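Local coordinates for protein putative laminarinase (Phanerochaete chrysosporium, PDB 2W39) that probably hydrolyses beta-1,3-linked and mixed-linkage beta-glucans such as laminarin and lichenin, as an extracellular glycoside hydrolase of family 16, at residues A1-L5 / A217-D222; D50-A56 / A287-A292; F87-H91 / G183-Y187. All coordinates share one frame; numbering follows the deposited sequence. Where two conformers were deposited one is given.

Contact 1: residues A1-L5 / A217-D222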
ATOM      1  N   ALA A   1       4.349  22.310   3.635  1.00 13.88           N
ATOM      2  CA  ALA A   1       3.308  23.065   4.390  1.00 12.62           C
ATOM      3  C   ALA A   1       3.119  22.524   5.805  1.00 11.10           C
ATOM      4  O   ALA A   1       3.538  21.410   6.120  1.00 10.07           O
ATOM      5  CB  ALA A   1       1.973  23.065   3.635  1.00 14.21           C
ATOM      6  N   THR A   2       2.475  23.319   6.652  1.00 10.63           N
ATOM      7  CA  THR A   2       2.139  22.919   8.019  1.00 10.28           C
ATOM      8  C   THR A   2       0.758  22.284   8.046  1.00  9.20           C
ATOM      9  O   THR A   2      -0.195  22.793   7.449  1.00 10.09           O
ATOM     10  CB  THR A   2       2.198  24.130   8.987  1.00 10.67           C
ATOM     11  OG1 THR A   2       3.540  24.625   9.022  1.00 13.54           O
ATOM     12  CG2 THR A   2       1.795  23.746  10.390  1.00 12.57           C
ATOM     13  N   TYR A   3       0.665  21.158   8.743  1.00  7.35           N
ATOM     14  CA  TYR A   3      -0.597  20.427   8.883  1.00  6.75           C
ATOM     15  C   TYR A   3      -0.755  20.040  10.341  1.00  6.76           C
ATOM     16  O   TYR A   3       0.225  20.014  11.109  1.00  7.41           O
ATOM     17  CB  TYR A   3      -0.620  19.152   8.019  1.00  7.00           C
ATOM     18  CG  TYR A   3      -0.411  19.338   6.544  1.00  6.77           C
ATOM     19  CD1 TYR A   3      -1.498  19.391   5.665  1.00  8.41           C
ATOM     20  CD2 TYR A   3       0.865  19.409   5.996  1.00  7.02           C
ATOM     21  CE1 TYR A   3      -1.310  19.526   4.303  1.00  9.83           C
ATOM     22  CE2 TYR A   3       1.055  19.542   4.628  1.00  7.26           C
ATOM     23  CZ  TYR A   3      -0.045  19.609   3.802  1.00  8.54           C
ATOM     24  OH  TYR A   3       0.114  19.752   2.437  1.00  9.69           O
ATOM     25  N   HIS A   4      -1.977  19.674  10.704  1.00  6.62           N
ATOM     26  CA  HIS A   4      -2.295  19.314  12.082  1.00  6.94           C
ATOM     27  C   HIS A   4      -3.048  18.004  12.109  1.00  6.47           C
ATOM     28  O   HIS A   4      -3.780  17.655  11.175  1.00  6.75           O
ATOM     29  CB  HIS A   4      -3.092  20.432  12.769  1.00  7.53           C
ATOM     30  CG  HIS A   4      -2.331  21.709  12.819  1.00  7.44           C
ATOM     31  ND1 HIS A   4      -2.430  22.681  11.846  1.00  8.87           N
ATOM     32  CD2 HIS A   4      -1.362  22.121  13.668  1.00  7.23           C
ATOM     33  CE1 HIS A   4      -1.590  23.668  12.129  1.00  8.14           C
ATOM     34  NE2 HIS A   4      -0.937  23.354  13.233  1.00  8.88           N
ATOM     35  N   LEU A   5      -2.906  17.285  13.209  1.00  6.75           N
ATOM     36  CA  LEU A   5      -3.470  15.951  13.322  1.00  7.02           C
ATOM     37  C   LEU A   5      -4.968  15.952  13.078  1.00  6.87           C
ATOM     38  O   LEU A   5      -5.704  16.785  13.633  1.00  7.55           O
ATOM     39  CB  LEU A   5      -3.160  15.402  14.710  1.00  8.13           C
ATOM     40  CG  LEU A   5      -3.388  13.927  14.952  1.00  9.00           C
ATOM     41  CD1 LEU A   5      -2.501  13.055  14.027  1.00  9.52           C
ATOM     42  CD2 LEU A   5      -3.112  13.639  16.425  1.00 11.32           C
ATOM     43  N   ALA A 217       1.390  16.224  16.927  1.00 10.06           N
ATOM     44  CA  ALA A 217       0.138  16.665  16.339  1.00  9.97           C
ATOM     45  C   ALA A 217       0.307  17.773  15.293  1.00  9.84           C
ATOM     46  O   ALA A 217      -0.608  18.002  14.517  1.00 10.85           O
ATOM     47  CB  ALA A 217      -0.861  17.066  17.413  1.00 11.12           C
ATOM     48  N   THR A 218       1.453  18.463  15.284  1.00 10.04           N
ATOM     49  CA  THR A 218       1.761  19.481  14.271  1.00 10.02           C
ATOM     50  C   THR A 218       2.974  19.029  13.461  1.00  9.46           C
ATOM     51  O   THR A 218       3.980  18.603  14.049  1.00 10.08           O
ATOM     52  CB  THR A 218       2.057  20.845  14.921  1.00 11.37           C
ATOM     53  OG1 THR A 218       0.903  21.286  15.642  1.00 13.14           O
ATOM     54  CG2 THR A 218       2.412  21.867  13.879  1.00 12.19           C
ATOM     55  N   ILE A 219       2.884  19.127  12.134  1.00  9.03           N
ATOM     56  CA  ILE A 219       3.986  18.750  11.257  1.00  8.40           C
ATOM     57  C   ILE A 219       4.206  19.828  10.221  1.00  8.36           C
ATOM     58  O   ILE A 219       3.315  20.642   9.963  1.00  8.87           O
ATOM     59  CB  ILE A 219       3.754  17.391  10.542  1.00  8.29           C
ATOM     60  CG1 ILE A 219       2.523  17.460   9.616  1.00  8.04           C
ATOM     61  CG2 ILE A 219       3.676  16.253  11.557  1.00  8.90           C
ATOM     62  CD1 ILE A 219       2.356  16.245   8.709  1.00  8.90           C
ATOM     63  N   ASN A 220       5.405  19.841   9.641  1.00  8.50           N
ATOM     64  CA  ASN A 220       5.712  20.763   8.562  1.00  9.22           C
ATOM     65  C   ASN A 220       6.566  20.035   7.527  1.00  9.05           C
ATOM     66  O   ASN A 220       7.738  19.729   7.772  1.00  9.31           O
ATOM     67  CB  ASN A 220       6.456  21.983   9.121  1.00 10.90           C
ATOM     68  CG  ASN A 220       6.800  23.008   8.055  1.00 13.21           C
ATOM     69  OD1 ASN A 220       6.613  22.790   6.862  1.00 14.99           O
ATOM     70  ND2 ASN A 220       7.300  24.156   8.499  1.00 17.08           N
ATOM     71  N   THR A 221       5.972  19.745   6.370  1.00  8.93           N
ATOM     72  CA  THR A 221       6.640  18.915   5.376  1.00  9.44           C
ATOM     73  C   THR A 221       7.792  19.637   4.683  1.00 10.43           C
ATOM     74  O   THR A 221       8.582  18.987   4.005  1.00 10.43           O
ATOM     75  CB  THR A 221       5.647  18.373   4.324  1.00  9.43           C
ATOM     76  OG1 THR A 221       5.060  19.485   3.638  1.00 10.83           O
ATOM     77  CG2 THR A 221       4.561  17.552   4.980  1.00  9.04           C
ATOM     78  N   ASP A 222       7.874  20.960   4.845  1.00 11.31           N
ATOM     79  CA  ASP A 222       9.008  21.753   4.332  1.00 12.89           C
ATOM     80  C   ASP A 222      10.334  21.227   4.853  1.00 12.29           C
ATOM     81  O   ASP A 222      11.384  21.472   4.243  1.00 13.23           O
ATOM     82  CB  ASP A 222       8.910  23.231   4.778  1.00 14.20           C
ATOM     83  CG  ASP A 222       7.791  23.997   4.094  1.00 17.73           C
ATOM     84  OD1 ASP A 222       7.613  25.195   4.426  1.00 21.09           O
ATOM     85  OD2 ASP A 222       7.096  23.432   3.222  1.00 20.88           O
TER
HETATM   86  O   HOH W   1       4.926  25.395   6.253  1.00 44.88           O
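The imidazole of His4 meets Thr218 at its edge: the hydroxyl OG1 of Thr218 lies near the ring plane, 3.1 Å from CD2 of His4, and the two side chains run side by side in the same direction on the outer face of the sheet. The Tyr3 ring lies on the inner face, where methyls from Thr221 and Ile219 approach it obliquely. Its CE2 is 4.0 Å from Thr221 CG2, while its hydroxyl is hydrogen-bonded to Glu190. Tyrosine suits this place because its side chain packs against Val84 and Tyr297 and still delivers a hydroxyl to a carboxylate. The backbones form an antiparallel ladder, in which Tyr3 and Ile219 are the hydrogen-bonded pair and Leu5 N donates to Ala217 O at 2.7 Å.

At the end of its strand, Asn220 makes an Asx turn. With CG anti to the backbone N (chi1 -179°), its OD1 accepts from Asp222 N at 3.0 Å and takes a second bond from a water that also meets Thr2 OG1. A leucine in place of Asn220 would probably leave the Asp222 N-H and that water without their acceptor, and the turn less firmly set. The turn places Thr221 and Asp222 beside the chain's amino terminus. Ala1 N donates to Thr221 OG1 at 2.9 Å and forms a salt bridge with Asp222 OD2 at 3.0 Å, meeting that oxygen from above the carboxylate plane. Thr221 OG1 is also bonded to Glu190, so Asp222 directly, and Glu190 through the Thr221 hydroxyl, probably favour the charged form of the terminal amine.

Contact 2: residues D50-A56 / A287-A292. With NAG (2-acetamido-2-deoxy-beta-D-glucopyranose), chain C.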
ATOM      1  N   ASP A  50      -0.297  -1.268  21.019  1.00 13.63           N
ATOM      2  CA  ASP A  50       0.228  -0.423  19.941  1.00 13.30           C
ATOM      3  C   ASP A  50       0.508  -1.226  18.664  1.00 11.23           C
ATOM      4  O   ASP A  50       1.448  -0.925  17.927  1.00 11.03           O
ATOM      5  CB  ASP A  50       1.468   0.375  20.399  1.00 15.53           C
ATOM      6  CG  ASP A  50       2.671  -0.500  20.676  1.00 19.50           C
ATOM      7  OD1 ASP A  50       2.520  -1.726  20.858  1.00 23.71           O
ATOM      8  OD2 ASP A  50       3.790   0.056  20.711  1.00 24.87           O
ATOM      9  N   THR A  51      -0.322  -2.231  18.408  1.00 10.30           N
ATOM     10  CA  THR A  51      -0.134  -3.129  17.276  1.00  9.99           C
ATOM     11  C   THR A  51      -1.435  -3.401  16.534  1.00  8.99           C
ATOM     12  O   THR A  51      -2.469  -3.712  17.142  1.00  9.74           O
ATOM     13  CB  THR A  51       0.450  -4.471  17.765  1.00 11.29           C
ATOM     14  OG1 THR A  51       1.753  -4.236  18.309  1.00 12.42           O
ATOM     15  CG2 THR A  51       0.585  -5.457  16.617  1.00 12.12           C
ATOM     16  N   LEU A  52      -1.351  -3.303  15.206  1.00  7.60           N
ATOM     17  CA  LEU A  52      -2.363  -3.836  14.315  1.00  7.45           C
ATOM     18  C   LEU A  52      -1.688  -4.887  13.452  1.00  6.90           C
ATOM     19  O   LEU A  52      -0.710  -4.581  12.750  1.00  6.92           O
ATOM     20  CB  LEU A  52      -2.945  -2.741  13.432  1.00  8.22           C
ATOM     21  CG  LEU A  52      -3.937  -3.193  12.363  1.00  8.70           C
ATOM     22  CD1 LEU A  52      -5.259  -3.583  12.964  1.00 10.08           C
ATOM     23  CD2 LEU A  52      -4.111  -2.142  11.246  1.00  9.19           C
ATOM     24  N   ILE A  53      -2.204  -6.110  13.509  1.00  7.05           N
ATOM     25  CA  ILE A  53      -1.777  -7.163  12.592  1.00  7.47           C
ATOM     26  C   ILE A  53      -2.898  -7.458  11.612  1.00  6.60           C
ATOM     27  O   ILE A  53      -4.068  -7.619  12.010  1.00  7.07           O
ATOM     28  CB  ILE A  53      -1.451  -8.480  13.347  1.00  8.15           C
ATOM     29  CG1 ILE A  53      -0.416  -8.289  14.456  1.00 11.20           C
ATOM     30  CG2 ILE A  53      -1.091  -9.624  12.379  1.00  8.83           C
ATOM     31  CD1 ILE A  53       0.865  -7.778  13.959  1.00 12.06           C
ATOM     32  N   LEU A  54      -2.540  -7.516  10.327  1.00  6.06           N
ATOM     33  CA  LEU A  54      -3.458  -7.912   9.252  1.00  6.42           C
ATOM     34  C   LEU A  54      -2.739  -9.035   8.535  1.00  6.35           C
ATOM     35  O   LEU A  54      -1.641  -8.828   8.030  1.00  6.58           O
ATOM     36  CB  LEU A  54      -3.693  -6.766   8.251  1.00  6.38           C
ATOM     37  CG  LEU A  54      -4.194  -5.456   8.858  1.00  6.52           C
ATOM     38  CD1 LEU A  54      -4.167  -4.362   7.802  1.00  7.85           C
ATOM     39  CD2 LEU A  54      -5.600  -5.607   9.488  1.00  7.91           C
ATOM     40  N   ARG A  55      -3.327 -10.229   8.506  0.50  6.89           N
ATOM     41  CA  ARG A  55      -2.600 -11.406   8.026  0.50  7.73           C
ATOM     42  C   ARG A  55      -3.437 -12.313   7.137  0.50  7.31           C
ATOM     43  O   ARG A  55      -4.666 -12.282   7.153  0.50  7.86           O
ATOM     44  CB  ARG A  55      -2.037 -12.225   9.206  0.50  7.87           C
ATOM     45  CG  ARG A  55      -3.107 -12.708  10.190  0.50  9.33           C
ATOM     46  CD  ARG A  55      -2.691 -13.909  11.044  0.50  9.51           C
ATOM     47  NE  ARG A  55      -1.544 -13.669  11.915  0.50 11.96           N
ATOM     48  CZ  ARG A  55      -1.571 -13.175  13.157  0.50 11.94           C
ATOM     49  NH1 ARG A  55      -0.414 -13.068  13.781  0.50 13.72           N
ATOM     50  NH2 ARG A  55      -2.699 -12.766  13.780  0.50  7.78           N
ATOM     51  N   ALA A  56      -2.728 -13.135   6.366  1.00  7.04           N
ATOM     52  CA  ALA A  56      -3.300 -14.261   5.638  1.00  7.73           C
ATOM     53  C   ALA A  56      -3.528 -15.454   6.538  1.00  6.66           C
ATOM     54  O   ALA A  56      -2.794 -15.675   7.495  1.00  7.25           O
ATOM     55  CB  ALA A  56      -2.323 -14.682   4.558  1.00  9.71           C
ATOM     56  N   ALA A 287       3.160 -13.679   5.976  1.00  6.45           N
ATOM     57  CA  ALA A 287       2.337 -12.822   5.126  1.00  6.12           C
ATOM     58  C   ALA A 287       1.424 -11.962   6.001  1.00  5.89           C
ATOM     59  O   ALA A 287       0.201 -12.130   6.007  1.00  6.26           O
ATOM     60  CB  ALA A 287       1.543 -13.669   4.145  1.00  6.56           C
ATOM     61  N   TYR A 288       2.045 -11.052   6.750  1.00  5.67           N
ATOM     62  CA  TYR A 288       1.308 -10.161   7.642  1.00  5.80           C
ATOM     63  C   TYR A 288       1.845  -8.744   7.603  1.00  5.65           C
ATOM     64  O   TYR A 288       3.051  -8.513   7.432  1.00  5.42           O
ATOM     65  CB  TYR A 288       1.302 -10.671   9.104  1.00  6.45           C
ATOM     66  CG  TYR A 288       2.636 -10.701   9.818  1.00  6.99           C
ATOM     67  CD1 TYR A 288       3.053  -9.639  10.624  1.00  7.21           C
ATOM     68  CD2 TYR A 288       3.468 -11.820   9.721  1.00  7.68           C
ATOM     69  CE1 TYR A 288       4.281  -9.686  11.304  1.00  7.63           C
ATOM     70  CE2 TYR A 288       4.685 -11.863  10.377  1.00  8.10           C
ATOM     71  CZ  TYR A 288       5.084 -10.795  11.157  1.00  7.99           C
ATOM     72  OH  TYR A 288       6.290 -10.836  11.815  1.00  9.75           O
ATOM     73  N   TRP A 289       0.926  -7.797   7.757  1.00  5.09           N
ATOM     74  CA  TRP A 289       1.260  -6.436   8.142  1.00  5.57           C
ATOM     75  C   TRP A 289       1.332  -6.377   9.656  1.00  5.21           C
ATOM     76  O   TRP A 289       0.476  -6.940  10.339  1.00  5.90           O
ATOM     77  CB  TRP A 289       0.134  -5.495   7.715  1.00  5.24           C
ATOM     78  CG  TRP A 289      -0.036  -5.247   6.243  1.00  4.89           C
ATOM     79  CD1 TRP A 289      -0.945  -5.837   5.406  1.00  5.31           C
ATOM     80  CD2 TRP A 289       0.675  -4.289   5.460  1.00  4.87           C
ATOM     81  NE1 TRP A 289      -0.818  -5.319   4.127  1.00  4.97           N
ATOM     82  CE2 TRP A 289       0.156  -4.352   4.146  1.00  4.73           C
ATOM     83  CE3 TRP A 289       1.702  -3.375   5.744  1.00  5.31           C
ATOM     84  CZ2 TRP A 289       0.622  -3.526   3.118  1.00  5.32           C
ATOM     85  CZ3 TRP A 289       2.180  -2.567   4.707  1.00  5.58           C
ATOM     86  CH2 TRP A 289       1.640  -2.650   3.417  1.00  5.61           C
ATOM     87  N   ASP A 290       2.323  -5.653  10.185  1.00  5.47           N
ATOM     88  CA  ASP A 290       2.361  -5.258  11.601  1.00  5.76           C
ATOM     89  C   ASP A 290       2.547  -3.752  11.559  1.00  5.87           C
ATOM     90  O   ASP A 290       3.606  -3.264  11.120  1.00  6.09           O
ATOM     91  CB  ASP A 290       3.506  -5.977  12.338  1.00  6.91           C
ATOM     92  CG  ASP A 290       3.661  -5.533  13.787  1.00  8.34           C
ATOM     93  OD1 ASP A 290       3.173  -4.460  14.167  1.00  8.92           O
ATOM     94  OD2 ASP A 290       4.325  -6.273  14.557  1.00 13.12           O
ATOM     95  N   ILE A 291       1.499  -3.031  11.941  1.00  5.62           N
ATOM     96  CA  ILE A 291       1.456  -1.579  11.824  1.00  6.18           C
ATOM     97  C   ILE A 291       1.403  -0.980  13.227  1.00  5.96           C
ATOM     98  O   ILE A 291       0.557  -1.367  14.052  1.00  6.56           O
ATOM     99  CB  ILE A 291       0.253  -1.164  10.964  1.00  7.30           C
ATOM    100  CG1 ILE A 291       0.514  -1.607   9.512  1.00  7.85           C
ATOM    101  CG2 ILE A 291       0.013   0.347  11.045  1.00  7.85           C
ATOM    102  CD1 ILE A 291      -0.721  -1.654   8.622  1.00  9.64           C
ATOM    103  N   ALA A 292       2.338  -0.075  13.505  1.00  5.87           N
ATOM    104  CA  ALA A 292       2.407   0.613  14.792  1.00  6.39           C
ATOM    105  C   ALA A 292       1.410   1.770  14.869  1.00  6.62           C
ATOM    106  O   ALA A 292       0.819   2.015  15.936  1.00  7.29           O
ATOM    107  CB  ALA A 292       3.840   1.121  15.046  1.00  7.15           C
TER
HETATM  108  C1  NAG C1299      -3.663 -13.860  17.335  1.00 16.54           C
HETATM  109  C2  NAG C1299      -3.139 -14.848  18.396  1.00 20.53           C
HETATM  110  C3  NAG C1299      -1.993 -14.251  19.221  1.00 20.07           C
HETATM  111  C4  NAG C1299      -0.968 -13.528  18.359  1.00 19.63           C
HETATM  112  C5  NAG C1299      -1.684 -12.533  17.444  1.00 18.34           C
HETATM  113  C6  NAG C1299      -0.698 -11.730  16.592  1.00 19.51           C
HETATM  114  C7  NAG C1299      -4.597 -16.429  19.648  1.00 29.39           C
HETATM  115  C8  NAG C1299      -5.685 -16.499  20.679  1.00 25.90           C
HETATM  116  N2  NAG C1299      -4.224 -15.196  19.302  1.00 22.99           N
HETATM  117  O3  NAG C1299      -1.341 -15.254  19.976  1.00 22.76           O
HETATM  118  O4  NAG C1299      -0.050 -12.851  19.188  1.00 21.84           O
HETATM  119  O5  NAG C1299      -2.581 -13.268  16.624  1.00 16.03           O
HETATM  120  O6  NAG C1299       0.020 -12.569  15.712  1.00 21.37           O
HETATM  121  O7  NAG C1299      -4.114 -17.465  19.188  1.00 27.40           O
HETATM  122  O   HOH W   2       4.036  -5.639  17.254  1.00 19.45           O
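Leu52 with Ile291 and Leu54 with Trp289 are the hydrogen-bonded pairs of an antiparallel ladder whose strand axes run at 168° and approach to 4.5 Å, and Ala56 N extends it by bonding to Ala287 O. These four larger side chains share one face, with Leu54 CB 4.1 Å from Trp289 CD1. They form part of the hydrophobic interior of the beta sandwich, where Leu54 packs on Val72 and Ile249 of the opposing sheet; the indole N-H of Trp289 is satisfied there by the carbonyl of Asn250.

The other face is mixed in character. Ile53 lays its CD1 against Asp290, 3.6 Å from CB, a branched apolar chain covering the carboxylate's stem. A water joins the neighbouring polar groups, donating to Asp290 OD2 at 2.8 Å and lying 2.9 Å from Thr51 OG1. Farther along, Arg55 and Tyr288 are a non-hydrogen-bonded pair. Arg55 is modelled in two conformers; in one of them CG2 of Ile53 lies over the centre of its guanidinium and NH2 points to O5 of the N-acetylglucosamine on Asn43, but this sugar contact is doubtful because NH1 comes too close to O6.

One face is thus built for burial, while on the other Asp290 divides its oxygens, OD1 in a salt bridge with Arg90 and OD2 taking the water, and Arg55 lies beside the glycan.

Contact 3: residues F87-H91 / G183-Y187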
ATOM      1  N   PHE A  87       2.465   6.266   7.780  1.00  5.04           N
ATOM      2  CA  PHE A  87       2.340   4.848   8.110  1.00  5.40           C
ATOM      3  C   PHE A  87       3.625   4.394   8.788  1.00  5.11           C
ATOM      4  O   PHE A  87       4.687   4.431   8.171  1.00  5.68           O
ATOM      5  CB  PHE A  87       2.129   3.997   6.830  1.00  5.42           C
ATOM      6  CG  PHE A  87       0.914   4.367   6.009  1.00  4.99           C
ATOM      7  CD1 PHE A  87      -0.218   3.559   6.016  1.00  5.91           C
ATOM      8  CD2 PHE A  87       0.910   5.510   5.221  1.00  5.57           C
ATOM      9  CE1 PHE A  87      -1.339   3.896   5.247  1.00  6.30           C
ATOM     10  CE2 PHE A  87      -0.219   5.856   4.457  1.00  6.00           C
ATOM     11  CZ  PHE A  87      -1.344   5.059   4.478  1.00  6.36           C
ATOM     12  N   ASP A  88       3.515   3.986  10.048  1.00  4.88           N
ATOM     13  CA  ASP A  88       4.656   3.455  10.814  1.00  5.50           C
ATOM     14  C   ASP A  88       4.500   1.940  10.775  1.00  4.96           C
ATOM     15  O   ASP A  88       3.623   1.392  11.451  1.00  5.25           O
ATOM     16  CB  ASP A  88       4.652   4.018  12.242  1.00  6.10           C
ATOM     17  CG  ASP A  88       5.815   3.543  13.077  1.00  6.77           C
ATOM     18  OD1 ASP A  88       6.587   2.684  12.630  1.00  7.59           O
ATOM     19  OD2 ASP A  88       5.939   4.036  14.214  1.00  9.82           O
ATOM     20  N   VAL A  89       5.307   1.284   9.943  1.00  5.31           N
ATOM     21  CA  VAL A  89       5.083  -0.114   9.577  1.00  5.38           C
ATOM     22  C   VAL A  89       6.267  -0.964  10.036  1.00  5.46           C
ATOM     23  O   VAL A  89       7.392  -0.768   9.585  1.00  5.45           O
ATOM     24  CB  VAL A  89       4.919  -0.259   8.057  1.00  5.47           C
ATOM     25  CG1 VAL A  89       4.677  -1.720   7.699  1.00  6.01           C
ATOM     26  CG2 VAL A  89       3.768   0.629   7.533  1.00  6.50           C
ATOM     27  N   ARG A  90       6.002  -1.899  10.940  1.00  5.63           N
ATOM     28  CA  ARG A  90       7.032  -2.803  11.459  1.00  6.19           C
ATOM     29  C   ARG A  90       7.323  -3.948  10.481  1.00  5.98           C
ATOM     30  O   ARG A  90       8.450  -4.437  10.425  1.00  6.53           O
ATOM     31  CB  ARG A  90       6.621  -3.384  12.818  1.00  6.76           C
ATOM     32  CG  ARG A  90       6.353  -2.316  13.870  1.00  8.26           C
ATOM     33  CD  ARG A  90       6.203  -2.968  15.250  1.00  9.81           C
ATOM     34  NE  ARG A  90       5.801  -2.027  16.298  1.00 10.97           N
ATOM     35  CZ  ARG A  90       4.567  -1.889  16.769  1.00  9.55           C
ATOM     36  NH1 ARG A  90       3.555  -2.587  16.274  1.00 10.38           N
ATOM     37  NH2 ARG A  90       4.341  -1.020  17.747  1.00 10.56           N
ATOM     38  N   HIS A  91       6.298  -4.409   9.759  1.00  5.22           N
ATOM     39  CA  HIS A  91       6.391  -5.606   8.928  1.00  5.52           C
ATOM     40  C   HIS A  91       5.337  -5.488   7.836  1.00  4.90           C
ATOM     41  O   HIS A  91       4.231  -5.004   8.090  1.00  5.13           O
ATOM     42  CB  HIS A  91       6.112  -6.846   9.789  1.00  5.70           C
ATOM     43  CG  HIS A  91       6.513  -8.154   9.174  1.00  5.54           C
ATOM     44  ND1 HIS A  91       5.685  -8.880   8.338  1.00  6.05           N
ATOM     45  CD2 HIS A  91       7.638  -8.896   9.325  1.00  6.75           C
ATOM     46  CE1 HIS A  91       6.288 -10.012   8.008  1.00  5.93           C
ATOM     47  NE2 HIS A  91       7.475 -10.042   8.588  1.00  6.58           N
ATOM     48  N   GLY A 183      13.277  -4.254  10.115  1.00  7.09           N
ATOM     49  CA  GLY A 183      12.280  -3.708  11.036  1.00  6.99           C
ATOM     50  C   GLY A 183      11.331  -2.698  10.416  1.00  6.42           C
ATOM     51  O   GLY A 183      10.696  -1.923  11.137  1.00  6.73           O
ATOM     52  N   GLY A 184      11.241  -2.692   9.095  1.00  6.15           N
ATOM     53  CA  GLY A 184      10.265  -1.866   8.397  1.00  6.28           C
ATOM     54  C   GLY A 184      10.712  -0.427   8.314  1.00  5.56           C
ATOM     55  O   GLY A 184      11.877  -0.139   8.000  1.00  6.09           O
ATOM     56  N   GLY A 185       9.801   0.503   8.598  1.00  5.79           N
ATOM     57  CA  GLY A 185      10.094   1.922   8.467  1.00  6.09           C
ATOM     58  C   GLY A 185       8.824   2.719   8.328  1.00  5.46           C
ATOM     59  O   GLY A 185       7.737   2.249   8.668  1.00  5.71           O
ATOM     60  N   TRP A 186       8.983   3.943   7.840  1.00  5.03           N
ATOM     61  CA  TRP A 186       7.881   4.889   7.739  1.00  5.27           C
ATOM     62  C   TRP A 186       7.657   5.253   6.289  1.00  5.19           C
ATOM     63  O   TRP A 186       8.605   5.528   5.529  1.00  5.87           O
ATOM     64  CB  TRP A 186       8.177   6.177   8.498  1.00  5.94           C
ATOM     65  CG  TRP A 186       8.328   6.018   9.974  1.00  6.38           C
ATOM     66  CD1 TRP A 186       7.337   6.163  10.911  1.00  6.82           C
ATOM     67  CD2 TRP A 186       9.532   5.726  10.691  1.00  6.83           C
ATOM     68  NE1 TRP A 186       7.856   5.977  12.168  1.00  7.82           N
ATOM     69  CE2 TRP A 186       9.196   5.706  12.065  1.00  7.24           C
ATOM     70  CE3 TRP A 186      10.861   5.469  10.306  1.00  6.76           C
ATOM     71  CZ2 TRP A 186      10.144   5.460  13.069  1.00  8.10           C
ATOM     72  CZ3 TRP A 186      11.812   5.236  11.315  1.00  7.96           C
ATOM     73  CH2 TRP A 186      11.440   5.229  12.680  1.00  8.20           C
ATOM     74  N   TYR A 187       6.393   5.244   5.888  1.00  4.67           N
ATOM     75  CA  TYR A 187       5.961   5.809   4.604  1.00  4.91           C
ATOM     76  C   TYR A 187       5.084   7.002   4.900  1.00  4.58           C
ATOM     77  O   TYR A 187       4.150   6.905   5.709  1.00  5.73           O
ATOM     78  CB  TYR A 187       5.184   4.781   3.784  1.00  4.76           C
ATOM     79  CG  TYR A 187       6.092   3.899   2.951  1.00  5.15           C
ATOM     80  CD1 TYR A 187       6.548   2.663   3.418  1.00  5.33           C
ATOM     81  CD2 TYR A 187       6.507   4.328   1.686  1.00  5.15           C
ATOM     82  CE1 TYR A 187       7.389   1.870   2.620  1.00  5.63           C
ATOM     83  CE2 TYR A 187       7.362   3.557   0.910  1.00  5.40           C
ATOM     84  CZ  TYR A 187       7.791   2.335   1.385  1.00  5.15           C
ATOM     85  OH  TYR A 187       8.641   1.621   0.581  1.00  5.89           O
TER
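Trp186 sets the pyrrole side of its indole alongside the carboxylate of Asp88, Trp186 NE1 lying 3.3 Å from Asp88 CG, with the two planes 37° apart. The pair belongs to the beta sandwich (jelly roll) of family 16, where the two strands run antiparallel in one sheet. Despite its nearness, NE1 makes no hydrogen bond to Asp88 OD2, because the angle is poor. The association is completed by Arg203, which forms a salt bridge to Asp88 OD1 and a cation-pi contact with the Trp186 ring; an acid and an aromatic both suit an arginine as partner. Asp88 holds its CG anti to the backbone N (chi1 -179°), an extended setting that puts the carboxylate beside the indole.

Three successive glycines shape the other strand's approach. Gly183 closes helix 176-181 with a Schellman motif, and its positive phi favours a residue without a side chain. At Gly184 a CB would run into the carbonyl oxygens of Val89 and Arg90, while the backbone angles of Gly185 would press one against the preceding carbonyl. The chain can therefore leave the helix and join the ladder at once, Gly185 N donating to Val89 O and Val89 N to Gly185 O, both at 2.9 Å. On the other edge of strand 83-89, Arg90 and His91 together face Asp290 of strand 288-297 in a classic beta bulge.

On the inner face Phe87 and Tyr187 both pack on Ile118 of the opposing sheet. Tyr187 O accepts from Phe87 N at 2.7 Å and also lies in the plane of the Phe87 ring, at its edge, 3.6 Å from CD2.

All three contacts belong to the same antiparallel sheet of the sandwich, with strand 288-297 as their common neighbour: it is a partner in contact 2 and borders strands 2-9 and 83-89 of contacts 1 and 3. Contacts 2 and 3 touch, their centres about 11 Å apart, through His91 ND1 with Tyr288 O and Ala292 N with Asp88 O. Contact 1 lies farther off, about 26 Å from contact 2 and 20 Å from contact 3, centre to centre. Along the chain the segments of contacts 1 and 2 alternate, while contact 3 falls between the halves of both. The sheet therefore assembles from distant sequence, with both ends of the chain built into it.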